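Local coordinates for imelysin (Bacteroides ovatus ATCC 8483, PDB 3OYV), which probably serves in bacterial iron uptake as an imelysin-like, metal-binding outer-membrane protein of uncertain peptidase activity, at residues M28-A33 with V335-N340; K36-N41 with P300-W305; A251-V256 with G329-A334; I276-P281 with R342-L347; L324-S327 with A333-E336. All coordinates share one frame; numbering follows the deposited sequence. Where two conformers were deposited one is given.

Contact 1 (M28-A33 with V335-N340); sequences MRNVAA and VESAQN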
# COMPACT_ATOMS: atom_id res chain seq x y z
N MSE A 28 -6.33 -2.27 -19.66
CA MSE A 28 -6.93 -2.38 -18.31
C MSE A 28 -6.94 -3.83 -17.87
O MSE A 28 -6.58 -4.13 -16.74
CB MSE A 28 -8.35 -1.84 -18.24
CG MSE A 28 -8.48 -0.37 -18.07
SE MSE A 28 -10.25 0.12 -17.54
CE MSE A 28 -11.20 -0.63 -19.05
N ARG A 29 -7.42 -4.70 -18.77
CA ARG A 29 -7.43 -6.12 -18.45
C ARG A 29 -6.03 -6.64 -18.12
O ARG A 29 -5.84 -7.39 -17.17
CB ARG A 29 -8.04 -6.97 -19.59
CG ARG A 29 -8.00 -8.43 -19.36
CD ARG A 29 -8.78 -9.15 -20.42
NE ARG A 29 -8.51 -10.58 -20.30
CZ ARG A 29 -9.08 -11.54 -21.01
NH1 ARG A 29 -9.93 -11.23 -21.96
NH2 ARG A 29 -8.76 -12.81 -20.80
N ASN A 30 -5.05 -6.25 -18.93
CA ASN A 30 -3.69 -6.68 -18.71
C ASN A 30 -3.19 -6.27 -17.32
O ASN A 30 -2.63 -7.07 -16.58
CB ASN A 30 -2.76 -6.12 -19.78
CG ASN A 30 -1.41 -6.84 -19.79
OD1 ASN A 30 -1.34 -8.02 -20.14
ND2 ASN A 30 -0.34 -6.16 -19.35
N VAL A 31 -3.40 -5.00 -16.98
CA VAL A 31 -2.90 -4.49 -15.70
C VAL A 31 -3.64 -5.14 -14.52
O VAL A 31 -3.01 -5.51 -13.51
CB VAL A 31 -2.99 -2.96 -15.68
CG1 VAL A 31 -2.63 -2.39 -14.30
CG2 VAL A 31 -2.08 -2.34 -16.76
N ALA A 32 -4.94 -5.36 -14.66
CA ALA A 32 -5.73 -5.99 -13.60
C ALA A 32 -5.34 -7.46 -13.45
O ALA A 32 -5.31 -7.99 -12.34
CB ALA A 32 -7.22 -5.88 -13.87
N ALA A 33 -5.02 -8.15 -14.58
CA ALA A 33 -4.57 -9.54 -14.55
C ALA A 33 -3.26 -9.66 -13.79
O ALA A 33 -3.06 -10.57 -12.99
CB ALA A 33 -4.45 -10.07 -15.97
N VAL A 335 0.95 -9.51 -21.29
CA VAL A 335 2.30 -8.96 -21.28
C VAL A 335 2.72 -8.67 -19.84
O VAL A 335 2.01 -7.98 -19.09
CB VAL A 335 2.37 -7.64 -22.07
CG1 VAL A 335 3.77 -7.01 -21.97
CG2 VAL A 335 1.99 -7.85 -23.57
N GLU A 336 3.92 -9.14 -19.49
CA GLU A 336 4.56 -8.87 -18.22
C GLU A 336 5.13 -7.44 -18.27
O GLU A 336 6.34 -7.26 -18.47
CB GLU A 336 5.62 -9.93 -17.92
CG GLU A 336 6.09 -9.97 -16.51
CD GLU A 336 5.02 -10.46 -15.54
OE1 GLU A 336 4.27 -11.43 -15.87
OE2 GLU A 336 4.95 -9.87 -14.42
N SER A 337 4.26 -6.45 -18.07
CA SER A 337 4.59 -5.09 -18.31
C SER A 337 5.67 -4.55 -17.36
O SER A 337 5.87 -5.06 -16.26
CB SER A 337 3.33 -4.26 -18.15
OG SER A 337 2.28 -4.64 -19.06
N ALA A 338 6.30 -3.48 -17.80
CA ALA A 338 7.27 -2.74 -16.98
C ALA A 338 6.59 -2.19 -15.72
O ALA A 338 5.40 -1.86 -15.72
CB ALA A 338 7.86 -1.60 -17.79
N GLN A 339 7.39 -2.09 -14.67
CA GLN A 339 6.91 -1.59 -13.37
C GLN A 339 6.18 -0.26 -13.47
O GLN A 339 5.11 -0.09 -12.86
CB GLN A 339 8.11 -1.50 -12.41
CG GLN A 339 8.62 -2.87 -11.98
CD GLN A 339 9.88 -2.85 -11.18
OE1 GLN A 339 10.52 -1.81 -11.03
NE2 GLN A 339 10.26 -4.02 -10.65
N ASN A 340 6.71 0.68 -14.25
CA ASN A 340 6.17 2.02 -14.30
C ASN A 340 4.97 2.22 -15.26
O ASN A 340 4.50 3.33 -15.44
CB ASN A 340 7.29 3.05 -14.55
CG ASN A 340 7.91 2.93 -15.90
OD1 ASN A 340 7.41 2.20 -16.76
ND2 ASN A 340 9.02 3.67 -16.12

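Contact 2 (K36-N41 with P300-W305); sequences KTDATN and PNMDSW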
# COMPACT_ATOMS: atom_id res chain seq x y z
N LYS A 36 -3.92 -9.26 -10.09
CA LYS A 36 -4.56 -10.48 -9.59
C LYS A 36 -3.52 -11.56 -9.34
O LYS A 36 -3.48 -12.19 -8.28
CB LYS A 36 -5.63 -10.91 -10.61
CG LYS A 36 -6.28 -12.23 -10.40
CD LYS A 36 -7.35 -12.48 -11.47
CE LYS A 36 -7.83 -13.92 -11.43
NZ LYS A 36 -8.54 -14.23 -10.15
N THR A 37 -2.66 -11.78 -10.33
CA THR A 37 -1.61 -12.77 -10.22
C THR A 37 -0.68 -12.43 -9.06
O THR A 37 -0.37 -13.30 -8.26
CB THR A 37 -0.84 -12.86 -11.54
OG1 THR A 37 -1.73 -13.38 -12.55
CG2 THR A 37 0.39 -13.76 -11.40
N ASP A 38 -0.23 -11.19 -8.99
CA ASP A 38 0.71 -10.76 -7.95
C ASP A 38 0.11 -10.93 -6.55
O ASP A 38 0.77 -11.44 -5.65
CB ASP A 38 1.15 -9.32 -8.19
CG ASP A 38 2.16 -9.18 -9.30
OD1 ASP A 38 2.84 -10.18 -9.58
OD2 ASP A 38 2.28 -8.07 -9.89
N ALA A 39 -1.12 -10.46 -6.33
CA ALA A 39 -1.76 -10.59 -5.01
C ALA A 39 -1.94 -12.06 -4.63
O ALA A 39 -1.82 -12.42 -3.45
CB ALA A 39 -3.05 -9.82 -4.93
N THR A 40 -2.31 -12.91 -5.60
CA THR A 40 -2.48 -14.33 -5.33
C THR A 40 -1.16 -14.97 -4.92
O THR A 40 -1.09 -15.72 -3.94
CB THR A 40 -3.13 -15.04 -6.53
OG1 THR A 40 -4.41 -14.46 -6.76
CG2 THR A 40 -3.22 -16.53 -6.27
N ASN A 41 -0.10 -14.62 -5.64
CA ASN A 41 1.19 -15.20 -5.33
C ASN A 41 1.72 -14.70 -3.98
O ASN A 41 2.31 -15.48 -3.25
CB ASN A 41 2.20 -14.92 -6.43
CG ASN A 41 1.87 -15.67 -7.71
OD1 ASN A 41 1.11 -16.66 -7.70
ND2 ASN A 41 2.39 -15.17 -8.82
N PRO A 300 7.28 -3.10 -6.41
CA PRO A 300 7.18 -2.22 -7.57
C PRO A 300 6.35 -2.78 -8.75
O PRO A 300 5.85 -2.00 -9.57
CB PRO A 300 8.66 -1.97 -7.97
CG PRO A 300 9.43 -3.00 -7.30
CD PRO A 300 8.69 -3.35 -6.04
N ASN A 301 6.18 -4.08 -8.79
CA ASN A 301 5.25 -4.67 -9.77
C ASN A 301 3.78 -4.42 -9.45
O ASN A 301 2.94 -4.46 -10.34
CB ASN A 301 5.52 -6.17 -9.91
CG ASN A 301 6.58 -6.47 -10.93
OD1 ASN A 301 7.05 -5.59 -11.61
ND2 ASN A 301 6.96 -7.75 -11.03
N MSE A 302 3.50 -4.18 -8.18
CA MSE A 302 2.13 -3.95 -7.72
C MSE A 302 1.77 -2.48 -7.52
O MSE A 302 0.59 -2.13 -7.54
CB MSE A 302 1.92 -4.71 -6.43
CG MSE A 302 2.00 -6.20 -6.68
SE MSE A 302 1.62 -7.25 -5.05
CE MSE A 302 -0.24 -6.95 -4.84
N ASP A 303 2.77 -1.63 -7.29
CA ASP A 303 2.48 -0.31 -6.74
C ASP A 303 3.52 0.76 -7.04
O ASP A 303 3.79 1.60 -6.21
CB ASP A 303 2.33 -0.43 -5.21
CG ASP A 303 1.62 0.76 -4.58
OD1 ASP A 303 0.65 1.29 -5.17
OD2 ASP A 303 2.04 1.14 -3.46
N SER A 304 4.08 0.78 -8.25
CA SER A 304 5.03 1.82 -8.56
C SER A 304 4.38 3.17 -8.61
O SER A 304 3.24 3.32 -9.04
CB SER A 304 5.73 1.59 -9.91
OG SER A 304 6.68 0.56 -9.82
N TRP A 305 5.15 4.17 -8.19
CA TRP A 305 4.79 5.58 -8.32
C TRP A 305 6.10 6.36 -8.27
O TRP A 305 6.89 6.12 -7.38
CB TRP A 305 3.83 6.04 -7.22
CG TRP A 305 3.46 7.47 -7.42
CD1 TRP A 305 4.01 8.56 -6.81
CD2 TRP A 305 2.54 7.97 -8.38
NE1 TRP A 305 3.44 9.69 -7.29
CE2 TRP A 305 2.53 9.36 -8.26
CE3 TRP A 305 1.68 7.37 -9.30
CZ2 TRP A 305 1.73 10.17 -9.04
CZ3 TRP A 305 0.88 8.16 -10.08
CH2 TRP A 305 0.90 9.55 -9.95
O HOH W 1 0.71 -6.04 -10.61
O HOH W 2 5.62 -9.97 -9.99

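Contact 3 (A251-V256 with G329-A334); sequences ALYNAV and GDDEAA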
# COMPACT_ATOMS: atom_id res chain seq x y z
N ALA A 251 -11.85 -9.47 -7.17
CA ALA A 251 -13.06 -8.68 -7.43
C ALA A 251 -12.80 -7.54 -8.41
O ALA A 251 -13.62 -7.28 -9.30
CB ALA A 251 -13.71 -8.14 -6.12
N LEU A 252 -11.67 -6.88 -8.23
CA LEU A 252 -11.26 -5.81 -9.12
C LEU A 252 -11.10 -6.29 -10.56
O LEU A 252 -11.50 -5.63 -11.51
CB LEU A 252 -9.98 -5.15 -8.57
CG LEU A 252 -9.37 -4.01 -9.37
CD1 LEU A 252 -10.33 -2.86 -9.60
CD2 LEU A 252 -8.10 -3.55 -8.64
N TYR A 253 -10.48 -7.46 -10.73
CA TYR A 253 -10.31 -8.07 -12.06
C TYR A 253 -11.71 -8.26 -12.70
O TYR A 253 -11.91 -7.90 -13.85
CB TYR A 253 -9.55 -9.37 -11.96
CG TYR A 253 -9.36 -10.04 -13.28
CD1 TYR A 253 -8.45 -9.56 -14.22
CD2 TYR A 253 -10.16 -11.10 -13.64
CE1 TYR A 253 -8.28 -10.19 -15.46
CE2 TYR A 253 -10.00 -11.74 -14.85
CZ TYR A 253 -9.06 -11.28 -15.76
OH TYR A 253 -8.93 -11.90 -16.97
N ASN A 254 -12.67 -8.81 -11.96
CA ASN A 254 -13.99 -9.02 -12.52
C ASN A 254 -14.66 -7.71 -12.92
O ASN A 254 -15.27 -7.62 -13.97
CB ASN A 254 -14.92 -9.79 -11.54
CG ASN A 254 -14.48 -11.16 -11.25
OD1 ASN A 254 -14.06 -11.46 -10.12
ND2 ASN A 254 -14.56 -12.01 -12.25
N ALA A 255 -14.50 -6.69 -12.08
CA ALA A 255 -15.08 -5.40 -12.36
C ALA A 255 -14.49 -4.79 -13.64
O ALA A 255 -15.21 -4.13 -14.43
CB ALA A 255 -14.94 -4.44 -11.19
N VAL A 256 -13.18 -4.96 -13.83
CA VAL A 256 -12.53 -4.49 -15.03
C VAL A 256 -13.00 -5.25 -16.28
O VAL A 256 -13.23 -4.64 -17.30
CB VAL A 256 -10.99 -4.54 -14.84
CG1 VAL A 256 -10.25 -4.42 -16.19
CG2 VAL A 256 -10.53 -3.44 -13.86
N GLY A 329 -10.71 -18.26 -22.32
CA GLY A 329 -10.93 -18.45 -20.88
C GLY A 329 -9.69 -18.31 -20.01
O GLY A 329 -9.61 -18.94 -18.97
N ASP A 330 -8.74 -17.49 -20.44
CA ASP A 330 -7.41 -17.42 -19.81
C ASP A 330 -7.33 -16.10 -19.06
O ASP A 330 -7.47 -15.04 -19.67
CB ASP A 330 -6.32 -17.54 -20.89
CG ASP A 330 -4.89 -17.56 -20.32
OD1 ASP A 330 -4.70 -17.39 -19.10
OD2 ASP A 330 -3.96 -17.75 -21.13
N ASP A 331 -7.14 -16.17 -17.74
CA ASP A 331 -7.12 -14.96 -16.91
C ASP A 331 -5.70 -14.37 -16.75
O ASP A 331 -5.56 -13.31 -16.11
CB ASP A 331 -7.69 -15.22 -15.52
CG ASP A 331 -9.20 -15.35 -15.51
OD1 ASP A 331 -9.91 -14.87 -16.43
OD2 ASP A 331 -9.69 -15.88 -14.49
N GLU A 332 -4.69 -15.02 -17.31
CA GLU A 332 -3.32 -14.52 -17.22
C GLU A 332 -3.13 -13.25 -18.05
O GLU A 332 -3.83 -13.02 -19.03
CB GLU A 332 -2.32 -15.59 -17.65
CG GLU A 332 -2.38 -16.84 -16.76
CD GLU A 332 -1.17 -17.75 -16.90
OE1 GLU A 332 -0.41 -17.62 -17.88
OE2 GLU A 332 -0.98 -18.61 -16.02
N ALA A 333 -2.17 -12.42 -17.67
CA ALA A 333 -1.84 -11.24 -18.43
C ALA A 333 -1.29 -11.62 -19.80
O ALA A 333 -0.68 -12.67 -19.96
CB ALA A 333 -0.80 -10.42 -17.68
N ALA A 334 -1.51 -10.75 -20.77
CA ALA A 334 -0.90 -10.86 -22.11
C ALA A 334 0.59 -10.50 -22.10
O ALA A 334 1.37 -11.09 -22.84
CB ALA A 334 -1.64 -9.95 -23.11
O HOH W 3 -6.50 -11.80 -18.71

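Contact 4 (I276-P281 with R342-L347); sequences ITAREP and RGFHTL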
# COMPACT_ATOMS: atom_id res chain seq x y z
N ILE A 276 -10.90 1.24 -5.01
CA ILE A 276 -10.79 1.70 -3.63
C ILE A 276 -10.83 0.52 -2.66
O ILE A 276 -10.07 0.46 -1.69
CB ILE A 276 -11.89 2.67 -3.29
CG1 ILE A 276 -11.72 3.96 -4.12
CG2 ILE A 276 -11.92 2.98 -1.79
CD1 ILE A 276 -10.58 4.91 -3.68
N THR A 277 -11.75 -0.39 -2.91
CA THR A 277 -11.94 -1.56 -2.03
C THR A 277 -10.66 -2.37 -1.96
O THR A 277 -10.23 -2.79 -0.87
CB THR A 277 -13.14 -2.39 -2.50
OG1 THR A 277 -14.31 -1.57 -2.36
CG2 THR A 277 -13.28 -3.71 -1.73
N ALA A 278 -10.04 -2.62 -3.11
CA ALA A 278 -8.81 -3.41 -3.18
C ALA A 278 -7.61 -2.64 -2.58
O ALA A 278 -6.72 -3.22 -1.98
CB ALA A 278 -8.51 -3.88 -4.64
N ARG A 279 -7.62 -1.32 -2.74
CA ARG A 279 -6.55 -0.49 -2.19
C ARG A 279 -6.46 -0.55 -0.68
O ARG A 279 -5.38 -0.40 -0.14
CB ARG A 279 -6.70 0.94 -2.66
CG ARG A 279 -6.24 1.18 -4.10
CD ARG A 279 -4.74 1.00 -4.25
NE ARG A 279 -3.98 1.96 -3.47
CZ ARG A 279 -2.68 2.14 -3.55
NH1 ARG A 279 -1.94 1.37 -4.33
NH2 ARG A 279 -2.09 3.10 -2.85
N GLU A 280 -7.59 -0.75 -0.01
CA GLU A 280 -7.57 -0.67 1.45
C GLU A 280 -6.64 -1.70 2.11
O GLU A 280 -5.78 -1.29 2.88
CB GLU A 280 -8.96 -0.74 2.03
CG GLU A 280 -8.96 -0.39 3.52
CD GLU A 280 -10.34 -0.30 4.10
OE1 GLU A 280 -11.30 -0.66 3.39
OE2 GLU A 280 -10.44 0.13 5.26
N PRO A 281 -6.78 -3.01 1.80
CA PRO A 281 -5.84 -3.94 2.41
C PRO A 281 -4.40 -3.70 1.93
O PRO A 281 -3.45 -3.88 2.71
CB PRO A 281 -6.37 -5.31 2.01
CG PRO A 281 -7.20 -5.04 0.80
CD PRO A 281 -7.82 -3.74 1.05
N ARG A 342 2.47 -0.48 -14.90
CA ARG A 342 1.55 -1.47 -14.33
C ARG A 342 1.17 -1.04 -12.90
O ARG A 342 1.44 0.10 -12.47
CB ARG A 342 2.17 -2.87 -14.37
CG ARG A 342 3.37 -3.00 -13.47
CD ARG A 342 4.11 -4.29 -13.72
NE ARG A 342 3.58 -5.48 -13.06
CZ ARG A 342 3.91 -6.74 -13.34
NH1 ARG A 342 4.66 -7.06 -14.41
NH2 ARG A 342 3.46 -7.71 -12.58
N GLY A 343 0.56 -1.97 -12.19
CA GLY A 343 0.24 -1.78 -10.80
C GLY A 343 -0.99 -0.96 -10.54
O GLY A 343 -1.66 -0.45 -11.45
N PHE A 344 -1.26 -0.79 -9.24
CA PHE A 344 -2.45 -0.08 -8.82
C PHE A 344 -2.61 1.31 -9.44
O PHE A 344 -3.71 1.73 -9.76
CB PHE A 344 -2.48 0.06 -7.30
CG PHE A 344 -2.98 -1.16 -6.55
CD1 PHE A 344 -4.31 -1.52 -6.67
CD2 PHE A 344 -2.14 -1.87 -5.69
CE1 PHE A 344 -4.79 -2.56 -5.94
CE2 PHE A 344 -2.64 -2.93 -4.95
CZ PHE A 344 -3.97 -3.30 -5.11
N HIS A 345 -1.50 2.06 -9.54
CA HIS A 345 -1.62 3.41 -10.01
C HIS A 345 -1.82 3.52 -11.53
O HIS A 345 -2.38 4.49 -12.00
CB HIS A 345 -0.47 4.26 -9.51
CG HIS A 345 -0.47 4.38 -8.03
ND1 HIS A 345 -1.50 4.99 -7.33
CD2 HIS A 345 0.42 3.96 -7.11
CE1 HIS A 345 -1.23 4.93 -6.03
NE2 HIS A 345 -0.08 4.29 -5.88
N THR A 346 -1.38 2.53 -12.28
CA THR A 346 -1.72 2.47 -13.71
C THR A 346 -3.20 2.19 -13.88
O THR A 346 -3.85 2.84 -14.68
CB THR A 346 -0.84 1.45 -14.47
OG1 THR A 346 0.51 1.89 -14.42
CG2 THR A 346 -1.29 1.39 -15.92
N LEU A 347 -3.74 1.25 -13.12
CA LEU A 347 -5.19 1.05 -13.18
C LEU A 347 -5.93 2.29 -12.73
O LEU A 347 -6.94 2.64 -13.32
CB LEU A 347 -5.57 -0.16 -12.37
CG LEU A 347 -6.93 -0.74 -12.63
CD1 LEU A 347 -7.25 -0.91 -14.12
CD2 LEU A 347 -6.99 -2.12 -11.88

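Contact 5 (L324-S327 with A333-E336); sequences LEWS and AAVE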
# COMPACT_ATOMS: atom_id res chain seq x y z
N LEU A 324 -5.24 -6.69 -30.18
CA LEU A 324 -4.96 -7.89 -29.40
C LEU A 324 -6.21 -8.74 -29.18
O LEU A 324 -7.28 -8.20 -28.86
CB LEU A 324 -4.37 -7.51 -28.03
CG LEU A 324 -4.10 -8.62 -27.05
CD1 LEU A 324 -2.97 -9.54 -27.50
CD2 LEU A 324 -3.80 -8.02 -25.66
N GLU A 325 -6.03 -10.05 -29.32
CA GLU A 325 -7.04 -11.05 -28.98
C GLU A 325 -6.50 -11.90 -27.82
O GLU A 325 -5.28 -12.08 -27.70
CB GLU A 325 -7.37 -11.92 -30.19
CG GLU A 325 -7.97 -11.14 -31.36
CD GLU A 325 -8.06 -11.94 -32.67
OE1 GLU A 325 -8.15 -13.19 -32.62
OE2 GLU A 325 -8.05 -11.31 -33.75
N TRP A 326 -7.38 -12.32 -26.91
CA TRP A 326 -6.94 -13.16 -25.77
C TRP A 326 -7.14 -14.69 -25.95
O TRP A 326 -8.07 -15.11 -26.64
CB TRP A 326 -7.65 -12.68 -24.50
CG TRP A 326 -7.33 -11.26 -24.18
CD1 TRP A 326 -7.86 -10.17 -24.78
CD2 TRP A 326 -6.42 -10.77 -23.18
NE1 TRP A 326 -7.35 -9.01 -24.22
CE2 TRP A 326 -6.45 -9.35 -23.24
CE3 TRP A 326 -5.62 -11.37 -22.20
CZ2 TRP A 326 -5.70 -8.55 -22.40
CZ3 TRP A 326 -4.83 -10.56 -21.39
CH2 TRP A 326 -4.90 -9.18 -21.47
N SER A 327 -6.28 -15.50 -25.32
CA SER A 327 -6.48 -16.96 -25.25
C SER A 327 -7.78 -17.29 -24.54
O SER A 327 -8.14 -16.63 -23.55
CB SER A 327 -5.33 -17.64 -24.52
OG SER A 327 -4.12 -17.45 -25.24
N ALA A 333 -2.17 -12.42 -17.67
CA ALA A 333 -1.84 -11.24 -18.43
C ALA A 333 -1.29 -11.62 -19.80
O ALA A 333 -0.68 -12.67 -19.96
CB ALA A 333 -0.80 -10.42 -17.68
N ALA A 334 -1.51 -10.75 -20.77
CA ALA A 334 -0.90 -10.86 -22.11
C ALA A 334 0.59 -10.50 -22.10
O ALA A 334 1.37 -11.09 -22.84
CB ALA A 334 -1.64 -9.95 -23.11
N VAL A 335 0.95 -9.51 -21.29
CA VAL A 335 2.30 -8.96 -21.28
C VAL A 335 2.72 -8.67 -19.84
O VAL A 335 2.01 -7.98 -19.09
CB VAL A 335 2.37 -7.64 -22.07
CG1 VAL A 335 3.77 -7.01 -21.97
CG2 VAL A 335 1.99 -7.85 -23.57
N GLU A 336 3.92 -9.14 -19.49
CA GLU A 336 4.56 -8.87 -18.22
C GLU A 336 5.13 -7.44 -18.27
O GLU A 336 6.34 -7.26 -18.47
CB GLU A 336 5.62 -9.93 -17.92
CG GLU A 336 6.09 -9.97 -16.51
CD GLU A 336 5.02 -10.46 -15.54
OE1 GLU A 336 4.27 -11.43 -15.87
OE2 GLU A 336 4.95 -9.87 -14.42

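Contact 1 (M28-A33 with V335-N340)
Asn30, on helix 21-47, clasps the backbone of Val335 with its whole side-chain amide. With CG anti to the backbone N (chi1 -165°), the amide is sent out from the helix to the loop strung past it, and its two ends take both polar main-chain atoms of one residue. Val335 N donates to Asn30 OD1 at 3.0 Å, somewhat tilted from the carbonyl plane. Asn30 ND2 donates in return to Val335 O, also at 3.0 Å; this is the straighter bond (163°) and it falls on a lone pair of the acceptor, close to the amide plane of Asn30. Gripped twice, the amide can hardly rotate, since turning it over would set oxygen against oxygen and N-H against N-H. Ala334 N adds a weak hydrogen bond to OD1. Ser337 OG also stands 3.0 Å from Asn30 ND2, but at an angle too poor for a hydrogen bond, and both residues are buried. The outer side is looser: the side chain of the exposed Val335 comes no nearer than its CB, 4.1 Å from Asn30 ND2, and Glu336, centre of an inverse gamma turn, points away from the helix and forms a salt bridge with Arg342. Elsewhere on helix 21-47, Met28 packs on Val256 and Leu259 of helix 223-261 and on Leu350 and Leu351 of helix 343-351, while Val31 meets Thr346, leaving the Asn30 side to the loop.

Contact 2 (K36-N41 with P300-W305)
Met302, a selenomethionine, slides past Asp38 in the opposite direction, its CG coming to 3.6 Å from Asp38 CB. The chain runs extended through chi2 (-176°) and then bends at the selenium (chi3 70°), which turns CE back over the helix backbone: CE lies 3.9 Å from Ala39 N and 4.0 Å from Ala39 CB. Met302 is modelled in two conformers, and these end contacts belong to one of them. Asp38 has CG beside its backbone N, anti to the carbonyl carbon, and its carboxylate passes beside the base of the selenomethionine toward Asn301. Here the short helix 298-303 is laid against the long helix 21-47, joining an N-terminal and a C-terminal part of the largely helical imelysin fold. The polar half of the contact is bridged by water. Water 1 donates to Asp38 OD2 and to Asn301 O, 2.7 Å from each, and water 2 donates to Asp38 OD1 while accepting from Asn301 ND2, 2.8 Å from each, so both carboxylate oxygens reach Asn301 indirectly. The direct mate of Asp38 OD2 is Arg342, in a salt bridge; the same arginine gives its NE to Asn301 O. Leu245 of helix 223-261 packs on both Ala39 and Met302, extending the apolar half. Beyond the contact, Ser304 OG donates to Pro300 O on a lone pair, tying the chain that follows back to the short helix.

Contact 3 (A251-V256 with G329-A334)
Tyr253 bridges, on its own, a wide gap to Asp331: the two CA atoms are 9.0 Å apart, the nearest pair of the two segments, and no other side chain of 251-256 touches 329-334. With CG anti to the backbone N (chi1 179°), the phenol stands straight out from helix 223-261 and brings its hydroxyl to the loop. Asp331 OD1 sits at the ring edge, near its plane, 3.2 Å from Tyr253 OH and 3.5 Å from CE2, while the carboxylate as a whole is turned 67° against the ring. A hydrogen bond from the hydroxyl to OD1 fits, though it is not settled, because the one phenolic proton has another acceptor within reach. Water 3 also lies 3.0 Å from Tyr253 OH and donates to Glu332 O at the same length. The loop is held in shape by an Asx turn: Glu332 N donates to Asp330 OD1 at 3.0 Å and a good angle (162°), meeting the oxygen from above the carboxylate plane. Tyr253 also touches Arg29 and Lys36 of helix 21-47, and Arg29 NH2 makes a weak hydrogen bond to Asp330 O. A phenylalanine in place of Tyr253 would probably keep the ring packing but leave Asp331 OD1 and the water without their hydroxyl mate. The phenol is buried while Asp331 is exposed, which implies a polar clasp at the rim of the fold: one hydroxyl set between a carboxylate and a water that passes the link on to the backbone.

Contact 4 (I276-P281 with R342-L347)
Arg279 and Phe344 carry the nearest CA atoms, 7.8 Å apart, of two nearly antiparallel helices whose short axes run at 162° and approach to 11.6 Å. Segment 276-281 kinks at Pro281, whose N has no bond to the turn before. The wide spacing is filled by side chains. Arg279, bent at chi2 and chi3, lays its CD over one face of the Phe344 ring, a CH-pi contact 3.8 Å from the centroid. Its guanidinium stands steeply to that ring, with NH1 3.3 Å from Phe344 CB, and one guanidinium face is covered by His345 CE1, 3.8 Å from NH2. Ala278 CB touches the ring edge at CE1, 4.2 Å away. Gly343, His345 and Glu348 form the GxHxxE signature of imelysins, and His345 ND1 is hydrogen-bonded to Glu348 OE1. Arg279 is held from two sides by salt bridges, NH1 to Asp303 and NE to Glu283. One oxygen of an unidentified ligand, probably from the crystallisation liquor, is hydrogen-bonded to both Arg279 NH2 and His345 NE2. A guanidinium and an imidazole converging on one oxygen are consistent with a polar pocket, in which acidic neighbours probably balance the arginine's charge.

Contact 5 (L324-S327 with A333-E336)
The indole of Trp326 meets Ala334 at its far end, with Leu324 CD2 over one face, 3.6 Å above the ring plane and toward the rim, and Arg29 of helix 21-47 on the opposite face in a cation-pi contact. At that far end Trp326 CZ3 comes obliquely to 3.4 Å from Ala334 N, and CZ3 and CH2 both lie 3.7 Å from Ala334 CB. The alanine methyl is on the Leu324 side of the ring plane and also touches Leu324 CD2 at 3.9 Å, so leucine, indole and alanine pack together. Trp326 has its CG beside the backbone N, anti to the carbonyl carbon (chi1 -60°), a turn that lays the ring back toward 333-336. Its NE1 is fixed separately by a hydrogen bond to Asn26 OD1 of helix 21-47, which settles how the indole is turned. An alanine here would probably strip Ala334 and Leu324 of their shared packing surface and leave Arg29 without its cation-pi mate. The arrangement is a turn of irregular chain between helices 319-323 and 343-351, folded back on itself at the surface about 26 Å from the chain's centre to the centre of the contact, with a tryptophan sandwiched between an aliphatic and a cationic side chain.

In the fold
Contacts 1, 3 and 5 gather at one end of the molecule, with centres 10 to 11 Å apart, and all use the loop before helix 343-351; contacts 1 and 5 share Val335 and Glu336, contacts 3 and 5 Ala333 and Ala334. Arg342 ties this loop inward: its NH1 is 2.8 Å from Glu336 OE2, linking contacts 1 and 5 to contact 4. Contacts 2 and 4, centres about 9 Å apart, join where Asp303 OD1 meets Arg279 NH1 at 2.7 Å and Met302 O meets Phe344 N at 2.8 Å. The unidentified ligand lies about 3 Å from the Arg279 side chain in contact 4, whose centre is about 20 Å from that of contact 5.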